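DNA polymerase III, beta chain (Streptococcus pneumoniae, PDB 2AWA) probably forms a ring-shaped homodimer around DNA that tethers DNA polymerases and other proteins to it and so makes replication processive. Local coordinates at residues S349-T359 with L371-Q382. Numbering follows the deposited sequence.
Sequences SLKALNSEKVT and LVPADTDEDFMQ
Thr359 and Val372 form an antiparallel hydrogen-bonded pair. Thr359 N donates to Val372 O at 2.9 Å, and Val372 N returns a straighter bond to Thr359 O. Val358 faces Pro373 in the next, non-hydrogen-bonded pair. Beyond it, Ala374 N reaches Lys357 O at 3.1 Å, above the carbonyl plane. Ser355 OG donates to the same oxygen at 2.7 Å from the other face of that plane. Two donors therefore grip Lys357 O, and the turn before the strand is tied to the strand's first residue. With chi1 at 66°, Ser355 OG lies between its backbone N and carbonyl carbon, where it also packs against CB of Pro373.

The other polar link is made by Gln382. Its chain runs extended beyond CG to the last turn of helix 343-351, where NE2 donates to Ser349 O at 3.3 Å. The bond is nearly straight (166°), and Ser349 O lies close to the amide plane of Gln382. Ser349 OG is itself hydrogen-bonded to Tyr345 O, one turn back in the helix.

Apolar contacts accompany these bonds. Leu353 CD2 touches CE2 of Phe380 at 3.7 Å and, on another side, CD of Pro373; its chain crosses both side chains obliquely. Ala352 CB meets CZ at the end of the same ring. On the sheet face that carries Thr359 and Val372, Thr359 CB rests on Val372 CG2 at 4.0 Å. Thr359 OG1 is hydrogen-bonded to Thr277 OG1 on the adjoining strand.

The contact belongs to the C-terminal domain of the clamp. It sets the end of helix 343-351 and the loop after it against strand 379-384, and pairs the hairpin strands 357-362 and 369-373. Strand 274-279 flanks the hairpin beyond 357-362. Strand 379-384 follows 369-373 and pairs in turn with 196-203 of the central domain, while helix 280-294 packs against Leu353 and Val358.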
ATOM      1  N   SER B 349      12.482   1.437  20.636  1.00 57.92           N
ATOM      2  CA  SER B 349      13.176   2.422  21.451  1.00 59.95           C
ATOM      3  C   SER B 349      14.075   3.303  20.608  1.00 61.59           C
ATOM      4  O   SER B 349      14.149   4.529  20.816  1.00 61.10           O
ATOM      5  CB  SER B 349      14.032   1.748  22.532  1.00 61.11           C
ATOM      6  OG  SER B 349      13.263   0.984  23.450  1.00 65.91           O
ATOM      7  N   LEU B 350      14.757   2.678  19.648  1.00 61.46           N
ATOM      8  CA  LEU B 350      15.694   3.405  18.814  1.00 59.92           C
ATOM      9  C   LEU B 350      14.946   4.323  17.865  1.00 59.18           C
ATOM     10  O   LEU B 350      15.241   5.517  17.813  1.00 58.79           O
ATOM     11  CB  LEU B 350      16.629   2.446  18.089  1.00 59.29           C
ATOM     12  CG  LEU B 350      17.605   1.768  19.065  1.00 60.66           C
ATOM     13  CD1 LEU B 350      18.322   0.621  18.384  1.00 58.64           C
ATOM     14  CD2 LEU B 350      18.633   2.760  19.650  1.00 60.66           C
ATOM     15  N   LYS B 351      13.956   3.784  17.159  1.00 58.82           N
ATOM     16  CA  LYS B 351      13.095   4.591  16.283  1.00 58.34           C
ATOM     17  C   LYS B 351      12.506   5.782  17.024  1.00 55.90           C
ATOM     18  O   LYS B 351      12.167   6.775  16.413  1.00 54.34           O
ATOM     19  CB  LYS B 351      11.952   3.759  15.690  1.00 57.62           C
ATOM     20  CG  LYS B 351      12.374   2.794  14.566  1.00 62.45           C
ATOM     21  CD  LYS B 351      11.153   2.094  13.918  1.00 64.35           C
ATOM     22  CE  LYS B 351      11.343   1.827  12.391  1.00 79.46           C
ATOM     23  NZ  LYS B 351      12.205   0.623  12.053  1.00 86.69           N
ATOM     24  N   ALA B 352      12.382   5.692  18.339  1.00 55.92           N
ATOM     25  CA  ALA B 352      11.815   6.805  19.104  1.00 57.18           C
ATOM     26  C   ALA B 352      12.799   7.936  19.339  1.00 57.27           C
ATOM     27  O   ALA B 352      12.386   9.021  19.695  1.00 58.47           O
ATOM     28  CB  ALA B 352      11.267   6.314  20.430  1.00 58.39           C
ATOM     29  N   LEU B 353      14.090   7.697  19.151  1.00 57.47           N
ATOM     30  CA  LEU B 353      15.090   8.721  19.429  1.00 59.38           C
ATOM     31  C   LEU B 353      15.256   9.653  18.239  1.00 61.38           C
ATOM     32  O   LEU B 353      15.108   9.221  17.088  1.00 61.86           O
ATOM     33  CB  LEU B 353      16.439   8.097  19.769  1.00 59.61           C
ATOM     34  CG  LEU B 353      16.426   7.093  20.925  1.00 60.40           C
ATOM     35  CD1 LEU B 353      17.653   6.205  20.837  1.00 59.87           C
ATOM     36  CD2 LEU B 353      16.349   7.794  22.259  1.00 53.82           C
ATOM     37  N   ASN B 354      15.535  10.931  18.527  1.00 60.71           N
ATOM     38  CA  ASN B 354      15.901  11.898  17.499  1.00 61.84           C
ATOM     39  C   ASN B 354      17.417  12.185  17.466  1.00 60.12           C
ATOM     40  O   ASN B 354      17.864  13.033  16.711  1.00 60.48           O
ATOM     41  CB  ASN B 354      15.110  13.201  17.690  1.00 64.69           C
ATOM     42  CG  ASN B 354      13.585  12.996  17.571  1.00 73.94           C
ATOM     43  OD1 ASN B 354      13.108  12.367  16.618  1.00 79.38           O
ATOM     44  ND2 ASN B 354      12.821  13.541  18.536  1.00 75.13           N
ATOM     45  N   SER B 355      18.205  11.462  18.261  1.00 58.63           N
ATOM     46  CA  SER B 355      19.641  11.731  18.384  1.00 55.41           C
ATOM     47  C   SER B 355      20.518  10.793  17.574  1.00 55.55           C
ATOM     48  O   SER B 355      20.135   9.664  17.266  1.00 53.95           O
ATOM     49  CB  SER B 355      20.068  11.659  19.845  1.00 53.77           C
ATOM     50  OG  SER B 355      19.937  10.357  20.352  1.00 53.41           O
ATOM     51  N   GLU B 356      21.716  11.270  17.254  1.00 56.69           N
ATOM     52  CA  GLU B 356      22.697  10.475  16.522  1.00 58.16           C
ATOM     53  C   GLU B 356      23.149   9.257  17.321  1.00 56.99           C
ATOM     54  O   GLU B 356      23.423   8.214  16.755  1.00 58.98           O
ATOM     55  CB  GLU B 356      23.912  11.336  16.165  1.00 56.95           C
ATOM     56  CG  GLU B 356      24.900  10.640  15.236  1.00 62.12           C
ATOM     57  CD  GLU B 356      26.143  11.466  14.917  1.00 64.06           C
ATOM     58  OE1 GLU B 356      26.081  12.719  14.934  1.00 76.28           O
ATOM     59  OE2 GLU B 356      27.195  10.850  14.636  1.00 76.22           O
ATOM     60  N   LYS B 357      23.228   9.392  18.637  1.00 56.90           N
ATOM     61  CA  LYS B 357      23.837   8.375  19.472  1.00 58.40           C
ATOM     62  C   LYS B 357      22.939   8.014  20.633  1.00 56.91           C
ATOM     63  O   LYS B 357      22.049   8.779  20.992  1.00 54.65           O
ATOM     64  CB  LYS B 357      25.204   8.840  19.988  1.00 59.54           C
ATOM     65  CG  LYS B 357      26.389   8.342  19.169  1.00 62.51           C
ATOM     66  CD  LYS B 357      27.721   9.024  19.569  1.00 62.48           C
ATOM     67  CE  LYS B 357      28.129  10.129  18.579  1.00 66.59           C
ATOM     68  NZ  LYS B 357      29.512  10.646  18.814  1.00 68.23           N
ATOM     69  N   VAL B 358      23.158   6.816  21.176  1.00 57.26           N
ATOM     70  CA  VAL B 358      22.345   6.293  22.268  1.00 58.20           C
ATOM     71  C   VAL B 358      23.231   5.643  23.318  1.00 59.00           C
ATOM     72  O   VAL B 358      24.108   4.839  23.003  1.00 57.88           O
ATOM     73  CB  VAL B 358      21.273   5.279  21.777  1.00 57.78           C
ATOM     74  CG1 VAL B 358      21.906   4.043  21.123  1.00 58.92           C
ATOM     75  CG2 VAL B 358      20.352   4.856  22.922  1.00 57.10           C
ATOM     76  N   THR B 359      23.009   6.015  24.571  1.00 59.92           N
ATOM     77  CA  THR B 359      23.684   5.343  25.661  1.00 61.09           C
ATOM     78  C   THR B 359      22.761   4.340  26.325  1.00 61.17           C
ATOM     79  O   THR B 359      21.726   4.716  26.849  1.00 64.28           O
ATOM     80  CB  THR B 359      24.171   6.335  26.672  1.00 59.51           C
ATOM     81  OG1 THR B 359      25.183   7.124  26.049  1.00 64.13           O
ATOM     82  CG2 THR B 359      24.763   5.622  27.870  1.00 57.62           C
ATOM     83  N   LEU B 371      17.868   3.034  28.259  1.00 57.53           N
ATOM     84  CA  LEU B 371      18.406   3.686  27.063  1.00 56.50           C
ATOM     85  C   LEU B 371      18.038   5.158  27.074  1.00 55.38           C
ATOM     86  O   LEU B 371      16.856   5.486  27.203  1.00 55.71           O
ATOM     87  CB  LEU B 371      17.813   3.123  25.780  1.00 56.92           C
ATOM     88  CG  LEU B 371      17.834   1.659  25.408  1.00 62.21           C
ATOM     89  CD1 LEU B 371      16.729   0.883  26.126  1.00 72.14           C
ATOM     90  CD2 LEU B 371      17.648   1.590  23.919  1.00 65.32           C
ATOM     91  N   VAL B 372      19.032   6.021  26.867  1.00 54.70           N
ATOM     92  CA  VAL B 372      18.827   7.472  26.742  1.00 54.95           C
ATOM     93  C   VAL B 372      19.530   7.995  25.494  1.00 54.11           C
ATOM     94  O   VAL B 372      20.495   7.392  25.025  1.00 51.94           O
ATOM     95  CB  VAL B 372      19.383   8.269  27.966  1.00 52.59           C
ATOM     96  CG1 VAL B 372      18.748   7.791  29.265  1.00 50.46           C
ATOM     97  CG2 VAL B 372      20.886   8.138  28.054  1.00 51.31           C
ATOM     98  N   PRO B 373      19.050   9.119  24.955  1.00 54.80           N
ATOM     99  CA  PRO B 373      19.831   9.772  23.923  1.00 56.50           C
ATOM    100  C   PRO B 373      21.104  10.340  24.516  1.00 57.67           C
ATOM    101  O   PRO B 373      21.082  10.952  25.594  1.00 55.89           O
ATOM    102  CB  PRO B 373      18.910  10.881  23.401  1.00 55.41           C
ATOM    103  CG  PRO B 373      17.872  11.065  24.425  1.00 55.34           C
ATOM    104  CD  PRO B 373      17.788   9.814  25.236  1.00 55.82           C
ATOM    105  N   ALA B 374      22.210  10.113  23.814  1.00 60.46           N
ATOM    106  CA  ALA B 374      23.524  10.539  24.283  1.00 62.30           C
ATOM    107  C   ALA B 374      23.788  11.998  23.939  1.00 64.66           C
ATOM    108  O   ALA B 374      23.398  12.483  22.862  1.00 63.10           O
ATOM    109  CB  ALA B 374      24.604   9.655  23.690  1.00 61.02           C
ATOM    110  N   ASP B 375      24.462  12.676  24.869  1.00 68.36           N
ATOM    111  CA  ASP B 375      24.900  14.064  24.703  1.00 71.30           C
ATOM    112  C   ASP B 375      23.720  15.027  24.467  1.00 73.07           C
ATOM    113  O   ASP B 375      23.679  15.726  23.454  1.00 74.44           O
ATOM    114  CB  ASP B 375      25.946  14.157  23.572  1.00 71.19           C
ATOM    115  N   THR B 376      22.775  15.072  25.406  1.00 74.52           N
ATOM    116  CA  THR B 376      21.556  15.871  25.231  1.00 75.78           C
ATOM    117  C   THR B 376      20.921  16.334  26.553  1.00 75.75           C
ATOM    118  O   THR B 376      21.025  15.652  27.579  1.00 75.37           O
ATOM    119  CB  THR B 376      20.510  15.075  24.427  1.00 76.80           C
ATOM    120  OG1 THR B 376      19.409  15.920  24.080  1.00 80.15           O
ATOM    121  CG2 THR B 376      19.992  13.900  25.233  1.00 78.72           C
ATOM    122  N   ASP B 377      20.251  17.491  26.507  1.00 76.07           N
ATOM    123  CA  ASP B 377      19.500  18.034  27.663  1.00 75.28           C
ATOM    124  C   ASP B 377      18.227  17.226  27.974  1.00 73.85           C
ATOM    125  O   ASP B 377      17.744  17.218  29.104  1.00 74.06           O
ATOM    126  CB  ASP B 377      19.128  19.505  27.421  1.00 74.43           C
ATOM    127  N   GLU B 378      17.713  16.530  26.966  1.00 72.53           N
ATOM    128  CA  GLU B 378      16.405  15.870  27.025  1.00 70.91           C
ATOM    129  C   GLU B 378      16.251  14.836  28.145  1.00 66.83           C
ATOM    130  O   GLU B 378      17.110  13.976  28.307  1.00 67.40           O
ATOM    131  CB  GLU B 378      16.135  15.190  25.684  1.00 71.32           C
ATOM    132  CG  GLU B 378      14.676  14.897  25.445  1.00 76.95           C
ATOM    133  CD  GLU B 378      14.405  14.428  24.038  1.00 78.74           C
ATOM    134  OE1 GLU B 378      15.326  13.835  23.428  1.00 82.88           O
ATOM    135  OE2 GLU B 378      13.273  14.653  23.552  1.00 78.69           O
ATOM    136  N   ASP B 379      15.151  14.922  28.893  1.00 62.52           N
ATOM    137  CA  ASP B 379      14.850  13.969  29.968  1.00 60.61           C
ATOM    138  C   ASP B 379      13.948  12.844  29.432  1.00 60.06           C
ATOM    139  O   ASP B 379      12.770  12.704  29.790  1.00 57.29           O
ATOM    140  CB  ASP B 379      14.210  14.686  31.158  1.00 60.48           C
ATOM    141  CG  ASP B 379      14.232  13.850  32.425  1.00 61.16           C
ATOM    142  OD1 ASP B 379      14.296  12.599  32.326  1.00 67.03           O
ATOM    143  OD2 ASP B 379      14.189  14.440  33.521  1.00 57.96           O
ATOM    144  N   PHE B 380      14.538  12.056  28.544  1.00 60.21           N
ATOM    145  CA  PHE B 380      13.830  11.031  27.796  1.00 59.70           C
ATOM    146  C   PHE B 380      14.524   9.718  28.092  1.00 59.17           C
ATOM    147  O   PHE B 380      15.681   9.531  27.740  1.00 58.15           O
ATOM    148  CB  PHE B 380      13.819  11.364  26.295  1.00 58.55           C
ATOM    149  CG  PHE B 380      13.194  10.299  25.428  1.00 61.08           C
ATOM    150  CD1 PHE B 380      12.143   9.506  25.900  1.00 55.31           C
ATOM    151  CD2 PHE B 380      13.658  10.092  24.126  1.00 55.47           C
ATOM    152  CE1 PHE B 380      11.588   8.524  25.103  1.00 58.39           C
ATOM    153  CE2 PHE B 380      13.093   9.123  23.323  1.00 56.38           C
ATOM    154  CZ  PHE B 380      12.057   8.331  23.811  1.00 56.99           C
HETATM  155  N   MSE B 381      13.780   8.833  28.747  1.00 60.92           N
HETATM  156  CA  MSE B 381      14.282   7.655  29.441  1.00 62.50           C
HETATM  157  C   MSE B 381      13.451   6.418  29.035  1.00 60.45           C
HETATM  158  O   MSE B 381      12.232   6.464  29.019  1.00 59.60           O
HETATM  159  CB  MSE B 381      14.118   7.928  30.941  1.00 66.76           C
HETATM  160  CG  MSE B 381      14.000   6.704  31.861  1.00 79.72           C
HETATM  161 SE   MSE B 381      15.733   5.860  32.065  1.00112.69          SE
HETATM  162  CE  MSE B 381      16.710   7.337  33.122  1.00103.94           C
ATOM    163  N   GLN B 382      14.105   5.318  28.698  1.00 60.10           N
ATOM    164  CA  GLN B 382      13.394   4.091  28.369  1.00 59.63           C
ATOM    165  C   GLN B 382      14.002   2.917  29.099  1.00 58.80           C
ATOM    166  O   GLN B 382      15.159   2.970  29.500  1.00 57.10           O
ATOM    167  CB  GLN B 382      13.426   3.829  26.868  1.00 60.30           C
ATOM    168  CG  GLN B 382      12.774   4.913  26.067  1.00 58.75           C
ATOM    169  CD  GLN B 382      12.876   4.676  24.587  1.00 57.00           C
ATOM    170  OE1 GLN B 382      12.169   3.841  24.037  1.00 61.71           O
ATOM    171  NE2 GLN B 382      13.752   5.421  23.926  1.00 58.61           N
TER